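Local coordinates for protein EvdMO1 (Micromonospora carbonacea, PDB 5T39) that probably transfers methyl groups from S-adenosylmethionine during everninomicin biosynthesis, through the Rossmann-like methyltransferase domain of a fused methyltransferase-oxidase enzyme, at residues S193-E199 with V211-D217; E35-N39 with A49-D53; Y70-P74 with V249-A253. All coordinates share one frame; numbering follows the deposited sequence.

Contact 1. Residues S193-E199 with V211-D217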
loop_
_atom_site.group_PDB
_atom_site.type_symbol
_atom_site.label_atom_id
_atom_site.label_comp_id
_atom_site.label_asym_id
_atom_site.label_seq_id
_atom_site.Cartn_x
_atom_site.Cartn_y
_atom_site.Cartn_z
ATOM N N SER A 193 8.366 -6.974 -20.110
ATOM C CA SER A 193 7.650 -8.233 -20.276
ATOM C C SER A 193 6.554 -8.335 -19.229
ATOM O O SER A 193 6.825 -8.224 -18.025
ATOM C CB SER A 193 8.607 -9.417 -20.151
ATOM O OG SER A 193 9.590 -9.381 -21.169
ATOM N N VAL A 194 5.319 -8.547 -19.698
ATOM C CA VAL A 194 4.129 -8.406 -18.877
ATOM C C VAL A 194 3.204 -9.600 -19.037
ATOM O O VAL A 194 3.007 -10.118 -20.143
ATOM C CB VAL A 194 3.370 -7.095 -19.180
ATOM C CG1 VAL A 194 4.223 -5.910 -18.808
ATOM C CG2 VAL A 194 2.937 -7.008 -20.640
ATOM N N LYS A 195 2.598 -9.998 -17.921
ATOM C CA LYS A 195 1.486 -10.933 -17.879
ATOM C C LYS A 195 0.230 -10.090 -17.721
ATOM O O LYS A 195 0.003 -9.493 -16.664
ATOM C CB LYS A 195 1.646 -11.928 -16.729
ATOM C CG LYS A 195 0.585 -13.016 -16.754
ATOM C CD LYS A 195 0.851 -14.145 -15.790
ATOM C CE LYS A 195 -0.198 -15.241 -15.932
ATOM N NZ LYS A 195 -0.363 -15.704 -17.342
ATOM N N HIS A 196 -0.563 -10.022 -18.785
ATOM C CA HIS A 196 -1.719 -9.137 -18.861
ATOM C C HIS A 196 -2.965 -9.966 -18.619
ATOM O O HIS A 196 -3.302 -10.828 -19.427
ATOM C CB HIS A 196 -1.760 -8.482 -20.233
ATOM C CG HIS A 196 -2.824 -7.447 -20.388
ATOM N ND1 HIS A 196 -3.250 -7.018 -21.624
ATOM C CD2 HIS A 196 -3.532 -6.741 -19.475
ATOM C CE1 HIS A 196 -4.171 -6.086 -21.465
ATOM N NE2 HIS A 196 -4.373 -5.911 -20.172
ATOM N N VAL A 197 -3.633 -9.722 -17.499
ATOM C CA VAL A 197 -4.744 -10.559 -17.078
ATOM C C VAL A 197 -5.895 -9.715 -16.554
ATOM O O VAL A 197 -5.733 -8.563 -16.148
ATOM C CB VAL A 197 -4.334 -11.613 -16.029
ATOM C CG1 VAL A 197 -3.294 -12.559 -16.593
ATOM C CG2 VAL A 197 -3.815 -10.961 -14.773
ATOM N N ARG A 198 -7.072 -10.323 -16.537
ATOM C CA ARG A 198 -8.229 -9.707 -15.912
ATOM C C ARG A 198 -7.992 -9.593 -14.410
ATOM O O ARG A 198 -7.399 -10.480 -13.795
ATOM C CB ARG A 198 -9.433 -10.611 -16.160
ATOM C CG ARG A 198 -10.746 -9.934 -16.116
ATOM C CD ARG A 198 -10.959 -9.051 -17.309
ATOM N NE ARG A 198 -12.322 -8.574 -17.293
ATOM C CZ ARG A 198 -12.804 -7.672 -18.130
ATOM N NH1 ARG A 198 -12.018 -7.154 -19.062
ATOM N NH2 ARG A 198 -14.073 -7.300 -18.030
ATOM N N GLU A 199 -8.461 -8.499 -13.809
ATOM C CA GLU A 199 -8.336 -8.324 -12.361
ATOM C C GLU A 199 -9.339 -9.230 -11.667
ATOM O O GLU A 199 -10.549 -8.975 -11.694
ATOM C CB GLU A 199 -8.559 -6.862 -11.983
ATOM C CG GLU A 199 -8.652 -6.565 -10.471
ATOM C CD GLU A 199 -7.425 -6.946 -9.676
ATOM O OE1 GLU A 199 -7.132 -8.144 -9.539
ATOM O OE2 GLU A 199 -6.739 -6.043 -9.170
ATOM N N VAL A 211 -10.295 -2.946 -15.275
ATOM C CA VAL A 211 -10.748 -4.320 -15.473
ATOM C C VAL A 211 -9.578 -5.287 -15.527
ATOM O O VAL A 211 -9.766 -6.493 -15.327
ATOM C CB VAL A 211 -11.618 -4.466 -16.744
ATOM C CG1 VAL A 211 -12.885 -3.632 -16.631
ATOM C CG2 VAL A 211 -10.826 -4.106 -18.004
ATOM N N ASP A 212 -8.377 -4.777 -15.815
ATOM C CA ASP A 212 -7.193 -5.576 -16.074
ATOM C C ASP A 212 -6.028 -5.083 -15.227
ATOM O O ASP A 212 -6.053 -3.982 -14.656
ATOM C CB ASP A 212 -6.817 -5.544 -17.569
ATOM C CG ASP A 212 -6.678 -4.129 -18.151
ATOM O OD1 ASP A 212 -5.918 -3.986 -19.143
ATOM O OD2 ASP A 212 -7.335 -3.178 -17.679
ATOM N N VAL A 213 -5.006 -5.935 -15.145
ATOM C CA VAL A 213 -3.742 -5.621 -14.494
ATOM C C VAL A 213 -2.618 -6.195 -15.346
ATOM O O VAL A 213 -2.834 -7.060 -16.194
ATOM C CB VAL A 213 -3.660 -6.196 -13.057
ATOM C CG1 VAL A 213 -4.766 -5.650 -12.201
ATOM C CG2 VAL A 213 -3.690 -7.723 -13.051
ATOM N N ARG A 214 -1.394 -5.728 -15.087
ATOM C CA ARG A 214 -0.215 -6.350 -15.674
ATOM C C ARG A 214 0.779 -6.676 -14.579
ATOM O O ARG A 214 1.168 -5.795 -13.805
ATOM C CB ARG A 214 0.456 -5.467 -16.722
ATOM C CG ARG A 214 -0.375 -5.321 -17.967
ATOM C CD ARG A 214 0.337 -4.525 -19.036
ATOM N NE ARG A 214 -0.438 -4.383 -20.265
ATOM C CZ ARG A 214 -1.349 -3.449 -20.474
ATOM N NH1 ARG A 214 -1.648 -2.578 -19.531
ATOM N NH2 ARG A 214 -1.995 -3.404 -21.631
ATOM N N TRP A 215 1.181 -7.935 -14.515
ATOM C CA TRP A 215 2.288 -8.356 -13.676
ATOM C C TRP A 215 3.565 -8.313 -14.501
ATOM O O TRP A 215 3.539 -8.490 -15.715
ATOM C CB TRP A 215 2.081 -9.782 -13.169
ATOM C CG TRP A 215 0.989 -9.993 -12.173
ATOM C CD1 TRP A 215 -0.216 -9.362 -12.098
ATOM C CD2 TRP A 215 1.015 -10.937 -11.105
ATOM N NE1 TRP A 215 -0.945 -9.862 -11.041
ATOM C CE2 TRP A 215 -0.207 -10.831 -10.417
ATOM C CE3 TRP A 215 1.955 -11.868 -10.667
ATOM C CZ2 TRP A 215 -0.507 -11.618 -9.307
ATOM C CZ3 TRP A 215 1.654 -12.650 -9.584
ATOM C CH2 TRP A 215 0.435 -12.522 -8.912
ATOM N N LEU A 216 4.691 -8.105 -13.831
ATOM C CA LEU A 216 6.009 -8.081 -14.455
ATOM C C LEU A 216 6.748 -9.382 -14.176
ATOM O O LEU A 216 6.546 -10.005 -13.133
ATOM C CB LEU A 216 6.819 -6.913 -13.894
ATOM C CG LEU A 216 6.252 -5.538 -14.266
ATOM C CD1 LEU A 216 6.827 -4.443 -13.406
ATOM C CD2 LEU A 216 6.520 -5.208 -15.709
ATOM N N ASP A 217 7.624 -9.786 -15.105
ATOM C CA ASP A 217 8.628 -10.776 -14.727
ATOM C C ASP A 217 9.717 -10.101 -13.893
ATOM O O ASP A 217 9.719 -8.886 -13.708
ATOM C CB ASP A 217 9.152 -11.571 -15.933
ATOM C CG ASP A 217 9.979 -10.757 -16.913
ATOM O OD1 ASP A 217 10.187 -9.545 -16.701
ATOM O OD2 ASP A 217 10.423 -11.362 -17.928
HETATM O O HOH W 1 -12.057 -7.358 -13.893
#
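The imidazole of His196 carries the guanidinium of Arg214 on one face, centres 3.9 Å apart and planes 22° from parallel, while Asp212 and the carbonyl of Val213 sit at its edge. Strands 193-198 and 212-216 run antiparallel in a small three-stranded sheet, where His196 and Arg214 form a non-hydrogen-bonded pair, close enough to stack. With CG of His196 swung opposite its own nitrogen (chi1 -174°), the ring reaches diagonally across to the neighbouring strand, where NE2 donates to Asp212 OD1 at 2.7 Å, in the ring plane and on the anti lone pair of the carboxylate. The bond fixes the ring's rotation, and with it the flat surface on which Arg214 rests; the Asp212 carboxylate would probably make the imidazole a more electron-rich surface for the cation, whose NH1 goes on to the carbonyl of Arg157. Beta-branched valines suit the extended backbone: CG2 of Val197 meets CG2 of Val213 at 3.7 Å on the face shared with Lys195 and Trp215. On the other face, CG1 of Val194 packs against CD2 of Leu216 over helix 159-169. Beyond the last bridge, Glu199 N points almost straight at Val211 O, 2.8 Å away.

Contact 2. Residues E35-N39 with A49-D53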
loop_
_atom_site.group_PDB
_atom_site.type_symbol
_atom_site.label_atom_id
_atom_site.label_comp_id
_atom_site.label_asym_id
_atom_site.label_seq_id
_atom_site.Cartn_x
_atom_site.Cartn_y
_atom_site.Cartn_z
ATOM N N GLU A 35 -19.369 -2.749 7.987
ATOM C CA GLU A 35 -19.176 -4.110 7.499
ATOM C C GLU A 35 -19.624 -4.211 6.043
ATOM O O GLU A 35 -20.581 -3.545 5.637
ATOM C CB GLU A 35 -19.960 -5.106 8.349
ATOM C CG GLU A 35 -19.462 -5.176 9.788
ATOM C CD GLU A 35 -19.832 -6.451 10.516
ATOM O OE1 GLU A 35 -20.638 -6.356 11.468
ATOM O OE2 GLU A 35 -19.280 -7.526 10.190
ATOM N N PRO A 36 -18.993 -5.079 5.239
ATOM C CA PRO A 36 -17.963 -6.043 5.638
ATOM C C PRO A 36 -16.554 -5.455 5.634
ATOM O O PRO A 36 -16.148 -4.782 4.676
ATOM C CB PRO A 36 -18.072 -7.129 4.563
ATOM C CG PRO A 36 -18.532 -6.379 3.340
ATOM C CD PRO A 36 -19.480 -5.329 3.871
ATOM N N TRP A 37 -15.804 -5.762 6.686
ATOM C CA TRP A 37 -14.393 -5.431 6.761
ATOM C C TRP A 37 -13.549 -6.494 6.073
ATOM O O TRP A 37 -13.922 -7.669 5.988
ATOM C CB TRP A 37 -13.943 -5.335 8.219
ATOM C CG TRP A 37 -14.526 -4.167 8.979
ATOM C CD1 TRP A 37 -15.832 -3.982 9.364
ATOM C CD2 TRP A 37 -13.805 -3.032 9.459
ATOM N NE1 TRP A 37 -15.957 -2.793 10.040
ATOM C CE2 TRP A 37 -14.726 -2.198 10.122
ATOM C CE3 TRP A 37 -12.460 -2.649 9.408
ATOM C CZ2 TRP A 37 -14.344 -1.000 10.698
ATOM C CZ3 TRP A 37 -12.087 -1.476 9.988
ATOM C CH2 TRP A 37 -13.019 -0.653 10.614
ATOM N N VAL A 38 -12.369 -6.070 5.622
ATOM C CA VAL A 38 -11.381 -6.969 5.036
ATOM C C VAL A 38 -10.500 -7.574 6.108
ATOM O O VAL A 38 -10.216 -8.773 6.090
ATOM C CB VAL A 38 -10.542 -6.223 3.978
ATOM C CG1 VAL A 38 -9.406 -7.105 3.454
ATOM C CG2 VAL A 38 -11.421 -5.759 2.848
ATOM N N ASN A 39 -10.018 -6.761 7.039
ATOM C CA ASN A 39 -9.132 -7.281 8.067
ATOM C C ASN A 39 -9.729 -7.226 9.449
ATOM O O ASN A 39 -9.036 -7.551 10.413
ATOM C CB ASN A 39 -7.787 -6.570 8.036
ATOM C CG ASN A 39 -6.993 -6.894 6.791
ATOM O OD1 ASN A 39 -6.988 -8.035 6.318
ATOM N ND2 ASN A 39 -6.329 -5.890 6.248
ATOM N N ALA A 49 -15.722 -6.550 14.496
ATOM C CA ALA A 49 -15.976 -7.053 13.158
ATOM C C ALA A 49 -14.868 -8.006 12.768
ATOM O O ALA A 49 -13.707 -7.813 13.122
ATOM C CB ALA A 49 -16.040 -5.914 12.142
ATOM N N GLU A 50 -15.241 -9.021 12.007
ATOM C CA GLU A 50 -14.314 -10.002 11.480
ATOM C C GLU A 50 -13.932 -9.625 10.057
ATOM O O GLU A 50 -14.661 -8.930 9.343
ATOM C CB GLU A 50 -14.948 -11.397 11.518
ATOM C CG GLU A 50 -15.254 -11.872 12.944
ATOM C CD GLU A 50 -14.024 -12.308 13.711
ATOM O OE1 GLU A 50 -14.129 -12.481 14.941
ATOM O OE2 GLU A 50 -12.959 -12.489 13.091
ATOM N N GLY A 51 -12.762 -10.100 9.653
ATOM C CA GLY A 51 -12.259 -9.876 8.317
ATOM C C GLY A 51 -12.607 -11.011 7.384
ATOM O O GLY A 51 -13.335 -11.946 7.724
ATOM N N SER A 52 -12.067 -10.918 6.180
ATOM C CA SER A 52 -12.467 -11.827 5.126
ATOM C C SER A 52 -11.633 -13.097 5.159
ATOM O O SER A 52 -10.709 -13.260 5.960
ATOM C CB SER A 52 -12.365 -11.131 3.780
ATOM O OG SER A 52 -11.015 -10.910 3.493
ATOM N N ASP A 53 -11.995 -14.019 4.265
ATOM C CA ASP A 53 -11.300 -15.289 4.143
ATOM C C ASP A 53 -9.880 -15.100 3.632
ATOM O O ASP A 53 -9.046 -15.988 3.826
ATOM C CB ASP A 53 -12.005 -16.210 3.138
ATOM C CG ASP A 53 -13.445 -16.529 3.491
ATOM O OD1 ASP A 53 -14.092 -17.134 2.607
ATOM O OD2 ASP A 53 -13.926 -16.198 4.602
HETATM O O HOH W 2 -16.883 -7.345 8.820
HETATM O O HOH W 3 -17.910 -9.627 11.199
#
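Trp37 brings the pyrrole side of its indole up to the methyl of Ala49, CD1 lying 3.4 Å from CB in an oblique approach. The two segments flank a small two-stranded antiparallel hairpin, 41-43 with 46-49, and meet where the chain enters and leaves it. A small residue fits at Ala49, since the bulky indole already fills its side of the contact; CG of Trp37 turned opposite its carbonyl carbon (chi1 -68°) brings CD1 to that methyl, while NE1 is satisfied by the carbonyl of Ala31. The ring also reaches helix 108-121, touching Phe116 and Val117. One water donates to Glu35 OE2 and to Glu50 O and accepts from Trp37 N, so a single molecule joins both backbones; a second water donates to Glu35 OE2 at 2.7 Å and accepts from Glu50 N. Gly51 sets its CA only 3.2 Å from Val38 O, and a CB here would probably collide with that oxygen. Ser52 OG turns to Glu203, tying this loop to another part of the chain. Its backbone closes the contact: Ser52 N donates to Val38 O at 2.8 Å with an N-H...O angle of 165°, coming from above the carbonyl plane.

Contact 3. Residues Y70-P74 with V249-A253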
loop_
_atom_site.group_PDB
_atom_site.type_symbol
_atom_site.label_atom_id
_atom_site.label_comp_id
_atom_site.label_asym_id
_atom_site.label_seq_id
_atom_site.Cartn_x
_atom_site.Cartn_y
_atom_site.Cartn_z
ATOM N N TYR A 70 11.012 1.769 8.881
ATOM C CA TYR A 70 11.843 2.745 9.572
ATOM C C TYR A 70 13.279 2.275 9.778
ATOM O O TYR A 70 14.158 3.111 10.026
ATOM C CB TYR A 70 11.176 3.151 10.883
ATOM C CG TYR A 70 9.956 4.020 10.677
ATOM C CD1 TYR A 70 10.028 5.159 9.895
ATOM C CD2 TYR A 70 8.742 3.708 11.272
ATOM C CE1 TYR A 70 8.928 5.973 9.715
ATOM C CE2 TYR A 70 7.632 4.515 11.091
ATOM C CZ TYR A 70 7.730 5.646 10.312
ATOM O OH TYR A 70 6.637 6.460 10.126
ATOM N N GLU A 71 13.552 0.972 9.654
ATOM C CA GLU A 71 14.942 0.530 9.527
ATOM C C GLU A 71 15.535 1.030 8.217
ATOM O O GLU A 71 16.695 1.454 8.171
ATOM C CB GLU A 71 15.037 -0.998 9.620
ATOM C CG GLU A 71 14.877 -1.543 11.030
ATOM C CD GLU A 71 14.716 -3.060 11.096
ATOM O OE1 GLU A 71 14.520 -3.707 10.043
ATOM O OE2 GLU A 71 14.780 -3.601 12.224
ATOM N N ALA A 72 14.739 1.011 7.148
ATOM C CA ALA A 72 15.198 1.470 5.842
ATOM C C ALA A 72 15.287 2.993 5.776
ATOM O O ALA A 72 16.182 3.528 5.106
ATOM C CB ALA A 72 14.236 0.961 4.768
ATOM N N PHE A 73 14.337 3.695 6.412
ATOM C CA PHE A 73 14.197 5.148 6.307
ATOM C C PHE A 73 14.122 5.757 7.708
ATOM O O PHE A 73 13.098 6.314 8.112
ATOM C CB PHE A 73 12.961 5.488 5.474
ATOM C CG PHE A 73 13.002 4.899 4.094
ATOM C CD1 PHE A 73 13.933 5.345 3.168
ATOM C CD2 PHE A 73 12.136 3.888 3.724
ATOM C CE1 PHE A 73 13.993 4.808 1.901
ATOM C CE2 PHE A 73 12.204 3.340 2.443
ATOM C CZ PHE A 73 13.133 3.795 1.546
ATOM N N PRO A 74 15.207 5.678 8.473
ATOM C CA PRO A 74 15.142 6.118 9.881
ATOM C C PRO A 74 14.848 7.593 10.049
ATOM O O PRO A 74 14.269 7.989 11.070
ATOM C CB PRO A 74 16.530 5.751 10.425
ATOM C CG PRO A 74 17.400 5.659 9.206
ATOM C CD PRO A 74 16.514 5.105 8.134
ATOM N N VAL A 249 11.316 -5.168 -1.492
ATOM C CA VAL A 249 12.556 -4.466 -1.777
ATOM C C VAL A 249 12.462 -3.047 -1.259
ATOM O O VAL A 249 11.378 -2.461 -1.148
ATOM C CB VAL A 249 12.936 -4.428 -3.270
ATOM C CG1 VAL A 249 12.955 -5.806 -3.860
ATOM C CG2 VAL A 249 12.029 -3.530 -4.063
ATOM N N VAL A 250 13.625 -2.490 -0.962
ATOM C CA VAL A 250 13.787 -1.073 -0.714
ATOM C C VAL A 250 14.524 -0.491 -1.905
ATOM O O VAL A 250 15.629 -0.934 -2.236
ATOM C CB VAL A 250 14.572 -0.819 0.581
ATOM C CG1 VAL A 250 14.749 0.670 0.789
ATOM C CG2 VAL A 250 13.882 -1.466 1.769
ATOM N N GLY A 251 13.912 0.474 -2.570
ATOM C CA GLY A 251 14.534 1.185 -3.670
ATOM C C GLY A 251 14.960 2.566 -3.208
ATOM O O GLY A 251 14.209 3.254 -2.508
ATOM N N ARG A 252 16.155 2.964 -3.619
ATOM C CA ARG A 252 16.688 4.269 -3.280
ATOM C C ARG A 252 17.208 4.942 -4.533
ATOM O O ARG A 252 17.962 4.349 -5.315
ATOM C CB ARG A 252 17.792 4.154 -2.232
ATOM C CG ARG A 252 17.293 3.594 -0.913
ATOM C CD ARG A 252 18.422 3.464 0.092
ATOM N NE ARG A 252 17.987 3.110 1.447
ATOM C CZ ARG A 252 17.894 1.874 1.923
ATOM N NH1 ARG A 252 18.175 0.824 1.156
ATOM N NH2 ARG A 252 17.536 1.695 3.186
ATOM N N ALA A 253 16.778 6.172 -4.727
ATOM C CA ALA A 253 17.173 6.996 -5.850
ATOM C C ALA A 253 18.161 8.033 -5.392
ATOM O O ALA A 253 18.298 8.313 -4.199
ATOM C CB ALA A 253 15.939 7.704 -6.423
HETATM O O HOH W 4 17.360 5.203 3.302
#
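The end of helix 62-72 comes up beside the last residues of strand 244-252 without backbone pairing, the nearest CA atoms, those of Ala72 and Val250, being 7.2 Å apart. Ala72, short enough for a close approach, sets its CB 3.9 Å from CG2 of Val250, and the other branch, CG1, meets CZ of Phe73 at 3.6 Å. That same CG1 also lies over one face of the Arg252 guanidinium. Arg252 adds the polar link. Its chain runs extended from CG to NE, long enough for NH2 to reach Ala72 O at 3.0 Å, in the carbonyl plane and on a lone pair. A water accepts from Arg252 NE and donates to Ala72 O, 2.7 Å from it, so two donors satisfy a carbonyl at the helix's C-terminal end, where the guanidinium probably also interacts favourably with the helix dipole. NH1 makes a salt bridge with Glu234 of the adjoining strand. A leucine in place of Arg252 would probably leave Ala72 O without its charged partner and Glu234 without its mate. Strand 244-252, antiparallel between 172-180 and 232-239, belongs to the 3-2-1-4-5-7-6 strand order that is the hallmark of the Rossmann-like methyltransferase fold.

In the fold
From the N terminus the chain first leaves helix 24-33 and makes the small hairpin 41-43/46-49; contact 2 closes that short loop of nine residues before helix 62-72 begins. The end of this helix opens contact 3, which is completed only near the C terminus by strand 244-252, so it spans most of the seven-stranded sheet and its helices. Within that long loop lies contact 1, a local pairing of strands 192-198 and 212-216 across eleven intervening residues. Contact 2 is in series with both. Contacts 2 and 3 fall on opposite sides of the chain's centre, centres about 31 Å apart, whereas segments of contacts 1 and 2 each approach the bound S-adenosyl-L-homocysteine.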